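3-polyprenyl-4-hydroxybenzoate decarboxylase and related decarboxylases (Pelotomaculum thermopropionicum, PDB 6H6X) catalyses the reversible decarboxylation of 2,5-furandicarboxylic acid to 2-furoic acid as HmfF, a UbiD-family enzyme that carries prenylated FMN and manganese. Local coordinates at residues B[135-140]-B[209-214]; B[101-106]-B[241-246]; B[76-81]-B[300-305]; B[83-88]-B[214-219]; B[3-8]-B[55-60]. The protein carries 8 engineered substitutions. All coordinates share one frame; numbering follows the deposited sequence.

Contact 1 (B[135-140]-B[209-214]). With K (potassium ion), chain G; MN (manganese (II) ion), chain H.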
# COMPACT_ATOMS: atom_id res chain seq x y z
N ILE B 135 16.95 -14.59 23.11
CA ILE B 135 16.73 -16.00 22.82
C ILE B 135 16.82 -16.79 24.13
O ILE B 135 17.70 -16.57 24.94
CB ILE B 135 17.65 -16.55 21.73
CG1 ILE B 135 19.13 -16.59 22.14
CG2 ILE B 135 17.46 -15.77 20.46
CD1 ILE B 135 20.01 -17.31 21.11
N LEU B 136 15.87 -17.68 24.34
CA LEU B 136 15.76 -18.47 25.55
C LEU B 136 16.17 -19.90 25.20
O LEU B 136 15.49 -20.56 24.43
CB LEU B 136 14.33 -18.46 26.07
CG LEU B 136 14.14 -19.03 27.49
CD1 LEU B 136 12.90 -18.41 28.12
CD2 LEU B 136 14.06 -20.54 27.51
N ILE B 137 17.29 -20.36 25.75
CA ILE B 137 17.84 -21.68 25.49
C ILE B 137 17.51 -22.56 26.71
O ILE B 137 17.77 -22.18 27.84
CB ILE B 137 19.35 -21.59 25.26
CG1 ILE B 137 19.62 -20.71 24.08
CG2 ILE B 137 19.97 -22.96 25.00
CD1 ILE B 137 20.95 -20.00 24.16
N ALA B 138 16.92 -23.71 26.47
CA ALA B 138 16.64 -24.69 27.53
C ALA B 138 16.75 -26.14 27.04
O ALA B 138 16.76 -26.42 25.81
CB ALA B 138 15.26 -24.43 28.10
N ARG B 139 16.88 -27.07 27.99
CA ARG B 139 16.90 -28.50 27.67
C ARG B 139 15.72 -29.25 28.29
O ARG B 139 15.26 -28.91 29.37
CB ARG B 139 18.21 -29.14 28.10
CG ARG B 139 19.37 -28.82 27.16
CD ARG B 139 20.65 -29.60 27.50
NE ARG B 139 21.73 -29.26 26.55
CZ ARG B 139 21.93 -29.86 25.37
NH1 ARG B 139 21.18 -30.87 24.95
NH2 ARG B 139 22.92 -29.46 24.57
N ASP B 140 15.25 -30.28 27.58
CA ASP B 140 14.17 -31.14 28.06
C ASP B 140 14.75 -31.90 29.27
O ASP B 140 15.79 -32.57 29.19
CB ASP B 140 13.74 -32.09 26.93
CG ASP B 140 12.47 -32.89 27.26
OD1 ASP B 140 12.45 -33.56 28.30
OD2 ASP B 140 11.50 -32.88 26.46
N ASP B 209 17.24 -28.84 17.36
CA ASP B 209 17.89 -27.80 18.11
C ASP B 209 18.03 -26.59 17.19
O ASP B 209 18.74 -26.61 16.17
CB ASP B 209 19.24 -28.33 18.61
CG ASP B 209 20.10 -27.28 19.29
OD1 ASP B 209 19.66 -26.13 19.47
OD2 ASP B 209 21.24 -27.63 19.66
N GLU B 210 17.33 -25.51 17.54
CA GLU B 210 17.45 -24.30 16.72
C GLU B 210 18.83 -23.69 16.68
O GLU B 210 19.14 -23.00 15.71
CB GLU B 210 16.41 -23.27 17.12
CG GLU B 210 15.02 -23.75 16.77
CD GLU B 210 14.31 -24.43 17.92
OE1 GLU B 210 14.94 -24.95 18.89
OE2 GLU B 210 13.07 -24.39 17.85
N LEU B 211 19.69 -23.96 17.64
CA LEU B 211 21.10 -23.46 17.53
C LEU B 211 21.85 -24.14 16.37
O LEU B 211 22.69 -23.53 15.73
CB LEU B 211 21.86 -23.65 18.85
CG LEU B 211 21.32 -22.87 20.05
CD1 LEU B 211 22.24 -23.10 21.25
CD2 LEU B 211 21.19 -21.37 19.78
N GLU B 212 21.50 -25.38 16.08
CA GLU B 212 22.02 -26.14 14.93
C GLU B 212 21.48 -25.64 13.61
O GLU B 212 22.20 -25.61 12.60
CB GLU B 212 21.74 -27.64 15.12
CG GLU B 212 22.53 -28.17 16.30
CD GLU B 212 22.47 -29.68 16.50
OE1 GLU B 212 21.56 -30.36 15.97
OE2 GLU B 212 23.34 -30.18 17.24
N ILE B 213 20.24 -25.17 13.63
CA ILE B 213 19.70 -24.48 12.47
C ILE B 213 20.48 -23.19 12.22
O ILE B 213 20.91 -22.89 11.10
CB ILE B 213 18.19 -24.25 12.62
CG1 ILE B 213 17.46 -25.59 12.69
CG2 ILE B 213 17.66 -23.47 11.42
CD1 ILE B 213 16.05 -25.50 13.24
N ALA B 214 20.72 -22.43 13.28
CA ALA B 214 21.52 -21.21 13.14
C ALA B 214 22.90 -21.49 12.60
O ALA B 214 23.38 -20.78 11.74
CB ALA B 214 21.65 -20.52 14.50
K K G . 11.64 -22.19 18.02
MN MN H . 11.67 -25.88 18.98
O HOH W 1 10.42 -25.32 17.01
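L211, on the first turn of helix 210-217, points at strand 135-139 and sets one methyl of its fork against each of two isoleucines. Its CD2 approaches I135 CD1 at 4.4 Å, while the other branch, CD1, comes equally near I137 CG2. The two isoleucines are two residues apart and so lie on the same side of the strand, which lets one leucine meet both. These are loose contacts, and R146 and V148 of the adjoining strand 146-157 also touch L211. E210, the residue just before, is turned another way. Its CG stands beside the backbone N, and the bend that follows (chi2 95°) brings the carboxylate to the metals. OE2 bridges them, binding manganese at 2.3 Å and potassium at 2.6 Å. Manganese is also bound by N147, H169 and a water; potassium also takes the carbonyls of V148, S200 and A202. D209 is the N-cap of the helix. Its OD1 accepts from L211 N at 2.8 Å, with the donor well above the carboxylate plane, while OD2 forms a salt bridge with R146. A capped helix end that packs its leucine on the sheet and presents the neighbouring glutamate to the ions thus forms one wall of the manganese, potassium and prenylated FMN site of this UbiD enzyme.

Contact 2 (B[101-106]-B[241-246]); sequences PVKECI and VIEGKI
V102, on a short 3-10 turn, meets V241 of strand 240-246, and its side chain can be traced outward branch by branch. CB points toward the strand. From it CG1 departs between the backbone N and the carbonyl carbon (chi1 80°), leaving CG2 to make the crossing. CG2 meets V241 CG2 at 3.6 Å, a close methyl-to-methyl contact, and lies 4.2 Å from V241 N. The two valines cross at about a right angle, each presenting a single methyl, and V225 packs on V102 as well. This packing belongs to the antiparallel sheet of the Rift-related domain, of the FMN-binding clan, where strand 240-246 lies between strands 184-190 and 264-280; the latter also receives strand 105-107, and the 3-10 turn is fastened to it where V102 O accepts from T279 OG1. Next along the turn, K103 bends near its root and then runs out straight to NZ. There it faces E243 OE2 at 4.3 Å, too far for a salt bridge but probably still attractive. The firmer partners of NZ are the carboxylate of E228, in a salt bridge, and the carbonyl of K226, while E243 takes T229 OG1 through OE1 and E228 N through OE2.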
# COMPACT_ATOMS: atom_id res chain seq x y z
N PRO B 101 33.92 -13.65 24.28
CA PRO B 101 33.58 -12.27 24.66
C PRO B 101 32.47 -12.13 25.73
O PRO B 101 32.56 -11.25 26.60
CB PRO B 101 33.22 -11.63 23.36
CG PRO B 101 33.94 -12.44 22.31
CD PRO B 101 33.98 -13.84 22.82
N VAL B 102 31.48 -13.00 25.71
CA VAL B 102 30.37 -12.88 26.66
C VAL B 102 30.74 -13.19 28.12
O VAL B 102 29.91 -12.99 29.04
CB VAL B 102 29.15 -13.73 26.19
CG1 VAL B 102 29.34 -15.20 26.53
CG2 VAL B 102 27.84 -13.23 26.80
N LYS B 103 31.96 -13.72 28.34
CA LYS B 103 32.48 -14.02 29.68
C LYS B 103 33.37 -12.93 30.30
O LYS B 103 33.78 -13.07 31.43
CB LYS B 103 33.26 -15.34 29.65
CG LYS B 103 32.41 -16.56 29.31
CD LYS B 103 31.34 -16.87 30.35
CE LYS B 103 30.87 -18.30 30.17
NZ LYS B 103 29.81 -18.71 31.13
N GLU B 104 33.64 -11.85 29.55
CA GLU B 104 34.48 -10.76 30.01
C GLU B 104 34.07 -10.21 31.40
O GLU B 104 34.93 -10.06 32.26
CB GLU B 104 34.50 -9.65 28.95
CG GLU B 104 35.35 -10.04 27.74
CD GLU B 104 35.16 -9.19 26.49
OE1 GLU B 104 34.44 -8.17 26.49
OE2 GLU B 104 35.76 -9.56 25.47
N CYS B 105 32.78 -9.94 31.61
CA CYS B 105 32.24 -9.55 32.92
C CYS B 105 31.19 -10.57 33.38
O CYS B 105 30.35 -10.98 32.60
CB CYS B 105 31.60 -8.16 32.84
SG CYS B 105 32.59 -6.91 32.00
N ILE B 106 31.23 -10.95 34.65
CA ILE B 106 30.39 -12.00 35.20
C ILE B 106 29.90 -11.49 36.55
O ILE B 106 30.70 -11.03 37.36
CB ILE B 106 31.19 -13.32 35.39
CG1 ILE B 106 31.70 -13.83 34.03
CG2 ILE B 106 30.38 -14.37 36.12
CD1 ILE B 106 32.64 -15.03 34.10
N VAL B 241 24.19 -12.31 28.55
CA VAL B 241 23.53 -13.56 28.90
C VAL B 241 23.00 -13.45 30.30
O VAL B 241 23.70 -13.00 31.20
CB VAL B 241 24.47 -14.78 28.82
CG1 VAL B 241 23.92 -15.99 29.58
CG2 VAL B 241 24.77 -15.12 27.37
N ILE B 242 21.76 -13.87 30.47
CA ILE B 242 21.11 -13.89 31.76
C ILE B 242 20.76 -15.33 31.98
O ILE B 242 20.02 -15.93 31.22
CB ILE B 242 19.87 -12.96 31.79
CG1 ILE B 242 20.29 -11.51 31.57
CG2 ILE B 242 19.11 -13.09 33.08
CD1 ILE B 242 19.11 -10.63 31.18
N GLU B 243 21.31 -15.88 33.06
CA GLU B 243 21.11 -17.27 33.48
C GLU B 243 20.06 -17.33 34.57
O GLU B 243 19.99 -16.45 35.41
CB GLU B 243 22.42 -17.83 34.01
CG GLU B 243 23.62 -17.67 33.06
CD GLU B 243 24.92 -18.25 33.59
OE1 GLU B 243 24.90 -18.88 34.68
OE2 GLU B 243 25.97 -18.08 32.90
N GLY B 244 19.24 -18.36 34.56
CA GLY B 244 18.27 -18.51 35.61
C GLY B 244 17.44 -19.75 35.54
O GLY B 244 17.80 -20.75 34.90
N LYS B 245 16.29 -19.69 36.19
CA LYS B 245 15.41 -20.84 36.20
C LYS B 245 13.96 -20.43 36.31
O LYS B 245 13.64 -19.43 36.95
CB LYS B 245 15.82 -21.78 37.33
CG LYS B 245 15.82 -21.15 38.71
CD LYS B 245 16.70 -21.93 39.70
CE LYS B 245 17.04 -21.08 40.93
NZ LYS B 245 17.63 -21.85 42.06
N ILE B 246 13.09 -21.19 35.66
CA ILE B 246 11.67 -20.94 35.75
C ILE B 246 11.20 -21.75 36.99
O ILE B 246 11.46 -22.94 37.08
CB ILE B 246 10.91 -21.37 34.49
CG1 ILE B 246 11.55 -20.83 33.20
CG2 ILE B 246 9.46 -20.86 34.56
CD1 ILE B 246 10.93 -21.44 31.96

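Contact 3 (B[76-81]-B[300-305]); sequences EGMLEK and GGIARE
M78 and L79 reach I302 and E305 by different torsions. In M78, CG lies anti to the backbone N (chi1 172°), which carries the chain out toward helix 294-315, and a final bend (chi3 46°) turns the methyl aside. The sulfur is thereby left facing the isoleucine, with M78 SD 4.1 Å from I302 CD1; closer to the root, M78 CG lies 4.2 Å from I302 CG2. The two side chains cross at about a right angle, so the length of one lies over the two branches of the other. L79 sets off beside its own backbone N and runs out extended, and one methyl does the work. CD2 rests 3.8 Å from E305 CB and 3.9 Å from the carbonyl O of I302, settling between two residues that follow each other at a spacing of three along the helix. E305 joins the packing with CB and, at the far end, with OE1, 3.9 Å from L79 CD2, while its OE2 accepts from the backbone N of L324 and has a long, weak ion pair with R64. The axes of the segments 76-81 and 300-305 pass 9.6 Å apart at 73°, a steep crossing that links the N-terminal and C-terminal family regions. F67 of helix 64-70 packs on both M78 and I302, and N321 and V322 of strand 319-324 touch L79.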
# COMPACT_ATOMS: atom_id res chain seq x y z
N GLU B 76 15.93 -14.06 -3.62
CA GLU B 76 15.35 -15.13 -4.42
C GLU B 76 15.55 -16.48 -3.79
O GLU B 76 14.70 -17.34 -3.95
CB GLU B 76 15.94 -15.16 -5.85
CG GLU B 76 15.50 -14.00 -6.76
CD GLU B 76 16.24 -12.68 -6.52
OE1 GLU B 76 17.41 -12.70 -6.06
OE2 GLU B 76 15.65 -11.59 -6.78
N GLY B 77 16.65 -16.69 -3.07
CA GLY B 77 16.94 -18.02 -2.49
C GLY B 77 16.66 -18.17 -0.99
O GLY B 77 16.79 -19.27 -0.44
N MET B 78 16.29 -17.07 -0.34
CA MET B 78 16.10 -16.99 1.13
C MET B 78 15.24 -18.10 1.68
O MET B 78 15.67 -18.84 2.60
CB MET B 78 15.50 -15.62 1.44
CG MET B 78 15.02 -15.36 2.87
SD MET B 78 14.85 -13.60 3.25
CE MET B 78 13.99 -13.14 1.74
N LEU B 79 14.05 -18.30 1.10
CA LEU B 79 13.13 -19.26 1.69
C LEU B 79 13.63 -20.68 1.62
O LEU B 79 13.44 -21.48 2.57
CB LEU B 79 11.72 -19.12 1.11
CG LEU B 79 11.07 -17.72 1.24
CD1 LEU B 79 9.69 -17.69 0.60
CD2 LEU B 79 11.00 -17.26 2.70
N GLU B 80 14.26 -21.00 0.49
CA GLU B 80 14.82 -22.34 0.26
C GLU B 80 16.06 -22.50 1.13
O GLU B 80 16.23 -23.54 1.76
CB GLU B 80 15.16 -22.61 -1.23
CG GLU B 80 13.92 -22.90 -2.13
CD GLU B 80 13.37 -21.65 -2.87
OE1 GLU B 80 12.67 -21.83 -3.89
OE2 GLU B 80 13.64 -20.48 -2.48
N LYS B 81 16.90 -21.48 1.24
CA LYS B 81 18.03 -21.61 2.18
C LYS B 81 17.56 -21.88 3.61
O LYS B 81 18.11 -22.72 4.31
CB LYS B 81 18.98 -20.41 2.13
CG LYS B 81 20.42 -20.83 2.43
CD LYS B 81 21.27 -19.79 3.15
CE LYS B 81 22.76 -20.14 3.14
NZ LYS B 81 22.99 -21.53 3.63
N GLY B 300 9.50 -13.68 12.60
CA GLY B 300 8.54 -14.80 12.53
C GLY B 300 7.99 -15.03 11.11
O GLY B 300 7.81 -16.17 10.71
N GLY B 301 7.75 -13.96 10.38
CA GLY B 301 7.19 -14.00 9.04
C GLY B 301 7.96 -14.82 8.02
O GLY B 301 7.41 -15.67 7.34
N ILE B 302 9.26 -14.57 7.93
CA ILE B 302 10.16 -15.28 7.01
C ILE B 302 10.20 -16.73 7.34
O ILE B 302 10.10 -17.57 6.44
CB ILE B 302 11.55 -14.64 6.99
CG1 ILE B 302 11.41 -13.29 6.32
CG2 ILE B 302 12.53 -15.49 6.20
CD1 ILE B 302 12.62 -12.42 6.48
N ALA B 303 10.26 -17.06 8.63
CA ALA B 303 10.16 -18.45 9.06
C ALA B 303 8.86 -19.11 8.66
O ALA B 303 8.84 -20.26 8.18
CB ALA B 303 10.37 -18.58 10.56
N ARG B 304 7.75 -18.40 8.86
CA ARG B 304 6.43 -18.97 8.46
C ARG B 304 6.34 -19.05 6.92
O ARG B 304 5.79 -19.96 6.41
CB ARG B 304 5.27 -18.23 9.08
CG ARG B 304 5.21 -18.33 10.64
CD ARG B 304 4.04 -17.61 11.32
NE ARG B 304 4.16 -16.18 11.32
CZ ARG B 304 4.80 -15.44 12.25
NH1 ARG B 304 5.40 -16.00 13.26
NH2 ARG B 304 4.85 -14.08 12.16
N GLU B 305 6.88 -18.08 6.20
CA GLU B 305 6.89 -18.14 4.75
C GLU B 305 7.66 -19.35 4.21
O GLU B 305 7.24 -19.97 3.26
CB GLU B 305 7.45 -16.88 4.14
CG GLU B 305 6.51 -15.70 4.15
CD GLU B 305 7.16 -14.40 3.63
OE1 GLU B 305 8.33 -14.41 3.16
OE2 GLU B 305 6.49 -13.33 3.66

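Contact 4 (B[83-88]-B[214-219]); sequences AAAVEN and ASALLP
A85 and A216 bring two helices together near their C-terminal ends, where small residues permit a close approach: the CA atoms of A85 and A216 are only 5.3 Å apart. Helix 75-87 belongs to the N-terminal region of the UbiD fold and helix 210-217 to the Rift-related region, so the alanine pair joins two parts of the molecule far apart in sequence. The apolar contacts come first. The methyl of A85 points at the other helix and finds A216 CB at 3.8 Å and, on the next residue, L217 CD2 at 3.6 Å. L217 starts out to one side; with its CG beside the backbone N (chi1 -68°), its tip comes back to the alanine. Contact of a methyl with a polar backbone atom comes second. N88, the first residue to leave the helical conformation, turns its carbonyl O to within 3.7 Å of A216 CB, while its own side chain leads away. A216 CB is thus touched by both A85 and the end of that helix. No hydrogen bond joins the two segments; N88 N donates to A84 O, closing the last turn of its helix, and S215 OG accepts from the backbone N of L222, just beyond the other. On the leucine, the branch point is engaged as well as the methyl, with L217 CG 3.8 Å from A85 CB.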
# COMPACT_ATOMS: atom_id res chain seq x y z
N ALA B 83 14.66 -23.32 4.61
CA ALA B 83 14.11 -24.70 4.70
C ALA B 83 15.20 -25.81 4.68
O ALA B 83 15.12 -26.83 5.38
CB ALA B 83 13.09 -24.93 3.58
N ALA B 84 16.23 -25.56 3.88
CA ALA B 84 17.44 -26.42 3.86
C ALA B 84 18.15 -26.46 5.22
O ALA B 84 18.56 -27.54 5.69
CB ALA B 84 18.44 -25.93 2.78
N ALA B 85 18.29 -25.28 5.87
CA ALA B 85 18.86 -25.26 7.24
C ALA B 85 18.00 -26.01 8.24
O ALA B 85 18.54 -26.69 9.14
CB ALA B 85 19.10 -23.85 7.71
N VAL B 86 16.67 -25.92 8.12
CA VAL B 86 15.78 -26.67 9.02
C VAL B 86 15.88 -28.16 8.77
O VAL B 86 15.88 -28.94 9.73
CB VAL B 86 14.31 -26.22 8.91
CG1 VAL B 86 13.40 -27.10 9.78
CG2 VAL B 86 14.18 -24.76 9.35
N GLU B 87 15.97 -28.56 7.51
CA GLU B 87 16.07 -29.99 7.15
C GLU B 87 17.44 -30.55 7.54
O GLU B 87 17.50 -31.68 8.04
CB GLU B 87 15.75 -30.21 5.64
CG GLU B 87 16.15 -31.54 4.97
CD GLU B 87 15.48 -32.82 5.51
OE1 GLU B 87 14.78 -32.79 6.54
OE2 GLU B 87 15.69 -33.89 4.88
N ASN B 88 18.51 -29.77 7.36
CA ASN B 88 19.88 -30.23 7.62
C ASN B 88 20.64 -29.40 8.66
O ASN B 88 21.53 -28.64 8.32
CB ASN B 88 20.67 -30.26 6.29
CG ASN B 88 20.09 -31.26 5.30
OD1 ASN B 88 19.43 -30.86 4.34
ND2 ASN B 88 20.27 -32.56 5.56
N ALA B 214 20.72 -22.43 13.28
CA ALA B 214 21.52 -21.21 13.14
C ALA B 214 22.90 -21.49 12.60
O ALA B 214 23.38 -20.78 11.74
CB ALA B 214 21.65 -20.52 14.50
N SER B 215 23.53 -22.53 13.11
CA SER B 215 24.83 -23.01 12.60
C SER B 215 24.82 -23.24 11.09
O SER B 215 25.68 -22.75 10.41
CB SER B 215 25.21 -24.31 13.31
OG SER B 215 26.31 -24.14 14.11
N ALA B 216 23.83 -23.96 10.59
CA ALA B 216 23.67 -24.13 9.12
C ALA B 216 23.48 -22.86 8.31
O ALA B 216 23.80 -22.84 7.13
CB ALA B 216 22.51 -25.08 8.82
N LEU B 217 22.91 -21.81 8.91
CA LEU B 217 22.67 -20.58 8.15
C LEU B 217 23.91 -19.71 8.10
O LEU B 217 24.05 -18.86 7.22
CB LEU B 217 21.52 -19.77 8.78
CG LEU B 217 20.08 -20.30 8.75
CD1 LEU B 217 19.16 -19.42 9.54
CD2 LEU B 217 19.63 -20.34 7.31
N LEU B 218 24.79 -19.88 9.08
CA LEU B 218 25.94 -19.02 9.17
C LEU B 218 27.08 -19.60 8.31
O LEU B 218 27.07 -20.80 7.99
CB LEU B 218 26.37 -18.89 10.62
CG LEU B 218 25.43 -18.13 11.53
CD1 LEU B 218 25.77 -18.43 12.99
CD2 LEU B 218 25.53 -16.65 11.27
N PRO B 219 28.07 -18.76 7.96
CA PRO B 219 29.24 -19.23 7.21
C PRO B 219 30.09 -20.28 7.95
O PRO B 219 30.59 -21.17 7.31
CB PRO B 219 30.05 -17.94 6.98
CG PRO B 219 29.07 -16.84 7.14
CD PRO B 219 28.19 -17.31 8.24

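Contact 5 (B[3-8]-B[55-60])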
# COMPACT_ATOMS: atom_id res chain seq x y z
N HIS B 3 30.68 -13.37 13.08
CA HIS B 3 29.20 -13.44 12.92
C HIS B 3 28.45 -13.20 14.23
O HIS B 3 27.59 -13.97 14.69
CB HIS B 3 28.84 -14.67 12.14
CG HIS B 3 29.56 -14.70 10.82
ND1 HIS B 3 29.41 -13.69 9.89
CD2 HIS B 3 30.53 -15.51 10.35
CE1 HIS B 3 30.22 -13.91 8.87
NE2 HIS B 3 30.91 -15.01 9.12
N SER B 4 28.85 -12.06 14.81
CA SER B 4 28.32 -11.49 16.03
C SER B 4 27.42 -10.33 15.64
O SER B 4 27.46 -9.83 14.48
CB SER B 4 29.49 -10.91 16.83
OG SER B 4 30.19 -9.91 16.05
N LEU B 5 26.68 -9.84 16.63
CA LEU B 5 25.96 -8.60 16.46
C LEU B 5 26.89 -7.48 15.97
O LEU B 5 26.54 -6.74 15.04
CB LEU B 5 25.23 -8.20 17.73
CG LEU B 5 24.54 -6.82 17.65
CD1 LEU B 5 23.51 -6.82 16.53
CD2 LEU B 5 23.90 -6.41 18.94
N ARG B 6 28.08 -7.34 16.58
CA ARG B 6 29.02 -6.26 16.17
C ARG B 6 29.43 -6.29 14.73
O ARG B 6 29.48 -5.24 14.08
CB ARG B 6 30.27 -6.21 17.05
CG ARG B 6 30.02 -5.37 18.29
CD ARG B 6 30.96 -5.76 19.37
NE ARG B 6 30.38 -5.50 20.68
CZ ARG B 6 30.83 -4.63 21.58
NH1 ARG B 6 30.21 -4.56 22.75
NH2 ARG B 6 31.90 -3.87 21.32
N GLU B 7 29.69 -7.46 14.18
CA GLU B 7 29.94 -7.54 12.75
C GLU B 7 28.70 -7.16 11.93
O GLU B 7 28.82 -6.39 10.96
CB GLU B 7 30.55 -8.89 12.37
CG GLU B 7 32.04 -8.88 12.75
CD GLU B 7 32.66 -10.24 13.03
OE1 GLU B 7 32.45 -11.14 12.18
OE2 GLU B 7 33.35 -10.39 14.08
N TRP B 8 27.52 -7.60 12.36
CA TRP B 8 26.31 -7.22 11.67
C TRP B 8 26.15 -5.72 11.70
O TRP B 8 25.82 -5.14 10.69
CB TRP B 8 25.04 -7.90 12.25
CG TRP B 8 23.84 -7.50 11.49
CD1 TRP B 8 22.91 -6.58 11.85
CD2 TRP B 8 23.49 -7.94 10.19
NE1 TRP B 8 21.98 -6.46 10.88
CE2 TRP B 8 22.31 -7.27 9.84
CE3 TRP B 8 24.07 -8.85 9.29
CZ2 TRP B 8 21.68 -7.46 8.61
CZ3 TRP B 8 23.45 -9.06 8.08
CH2 TRP B 8 22.26 -8.36 7.74
N PRO B 55 24.59 1.47 25.45
CA PRO B 55 23.72 1.84 24.34
C PRO B 55 22.67 0.77 23.98
O PRO B 55 22.77 -0.36 24.46
CB PRO B 55 24.68 2.03 23.17
CG PRO B 55 25.83 1.22 23.48
CD PRO B 55 25.92 1.06 24.96
N VAL B 56 21.64 1.18 23.21
CA VAL B 56 20.53 0.32 22.81
C VAL B 56 20.48 0.34 21.31
O VAL B 56 20.60 1.40 20.71
CB VAL B 56 19.22 0.79 23.39
CG1 VAL B 56 18.03 0.04 22.77
CG2 VAL B 56 19.23 0.58 24.90
N VAL B 57 20.36 -0.84 20.68
CA VAL B 57 20.21 -0.89 19.23
C VAL B 57 18.81 -1.49 18.93
O VAL B 57 18.29 -2.34 19.67
CB VAL B 57 21.39 -1.62 18.57
CG1 VAL B 57 21.38 -3.12 18.84
CG2 VAL B 57 21.42 -1.40 17.09
N THR B 58 18.17 -0.99 17.89
CA THR B 58 16.89 -1.53 17.45
C THR B 58 16.84 -1.55 15.92
O THR B 58 17.55 -0.79 15.28
CB THR B 58 15.69 -0.81 18.07
OG1 THR B 58 14.48 -1.56 17.80
CG2 THR B 58 15.58 0.60 17.57
N GLY B 59 16.07 -2.49 15.36
CA GLY B 59 15.81 -2.55 13.93
C GLY B 59 17.01 -3.08 13.15
O GLY B 59 17.40 -2.48 12.15
N LEU B 60 17.56 -4.21 13.58
CA LEU B 60 18.74 -4.84 12.92
C LEU B 60 18.52 -5.26 11.51
O LEU B 60 19.44 -5.22 10.68
CB LEU B 60 19.24 -6.08 13.69
CG LEU B 60 19.67 -5.81 15.14
CD1 LEU B 60 20.16 -7.08 15.75
CD2 LEU B 60 20.73 -4.74 15.19
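L60 sets its forked end against L5, while its CB and carbonyl O meet W8, one turn further along helix 5-14. At the tip of L60, L5 CD1 lies in the fork, 3.4 Å from L60 CD1 and 3.7 Å from L60 CD2; the shorter of these is tighter than usual van der Waals contact. The leucines cross at about a right angle, so a methyl of one enters the cleft of the other. The second methyl of L5 goes to the strand, where L5 CD2 and V57 CG1 meet tip to tip at 4.1 Å. Nearer the root of L60, W8 lies with CG anti to its backbone N (chi1 -179°), which swings the indole alongside. Its NE1 donates to L60 O at 2.8 Å, with an N-H...O angle of 161°. The acceptor lies nearly in the indole plane, whereas the nitrogen stands above the carbonyl plane (41° out of it); the bond ties the NE1 edge of the ring to the turn after strand 56-58. S4 caps the helix through OG, which accepts from E7 N. The turn itself is gripped by E295, whose carboxylate takes G59 N and L60 N. Strand 56-58 runs between strands 43-46 and 286-287, with L9 of helix 5-14 and H287 both packing on V57 and L60, while F11 and H193 meet the W8 ring.

In the fold
Contacts 1 and 4 occupy opposite ends of helix 210-217 and share A214, their centres 13 Å apart; one end holds the manganese and potassium ions, while the other packs on helix 75-87. An earlier part of that second helix forms contact 3, centred 12 Å from contact 4, where K81 O comes 4.1 Å from L217 CD2. The side chains of I302 (contact 3) and L60 (contact 5) are each about 11 Å from the prenylated FMN, whereas E210 of contact 1 touches it. Contact 5 meets contact 4 where P219 packs on the poorly ordered H3. Contact 2, its centre 16 Å from that of contact 1, reaches the same antiparallel sheet away from the annotated sites.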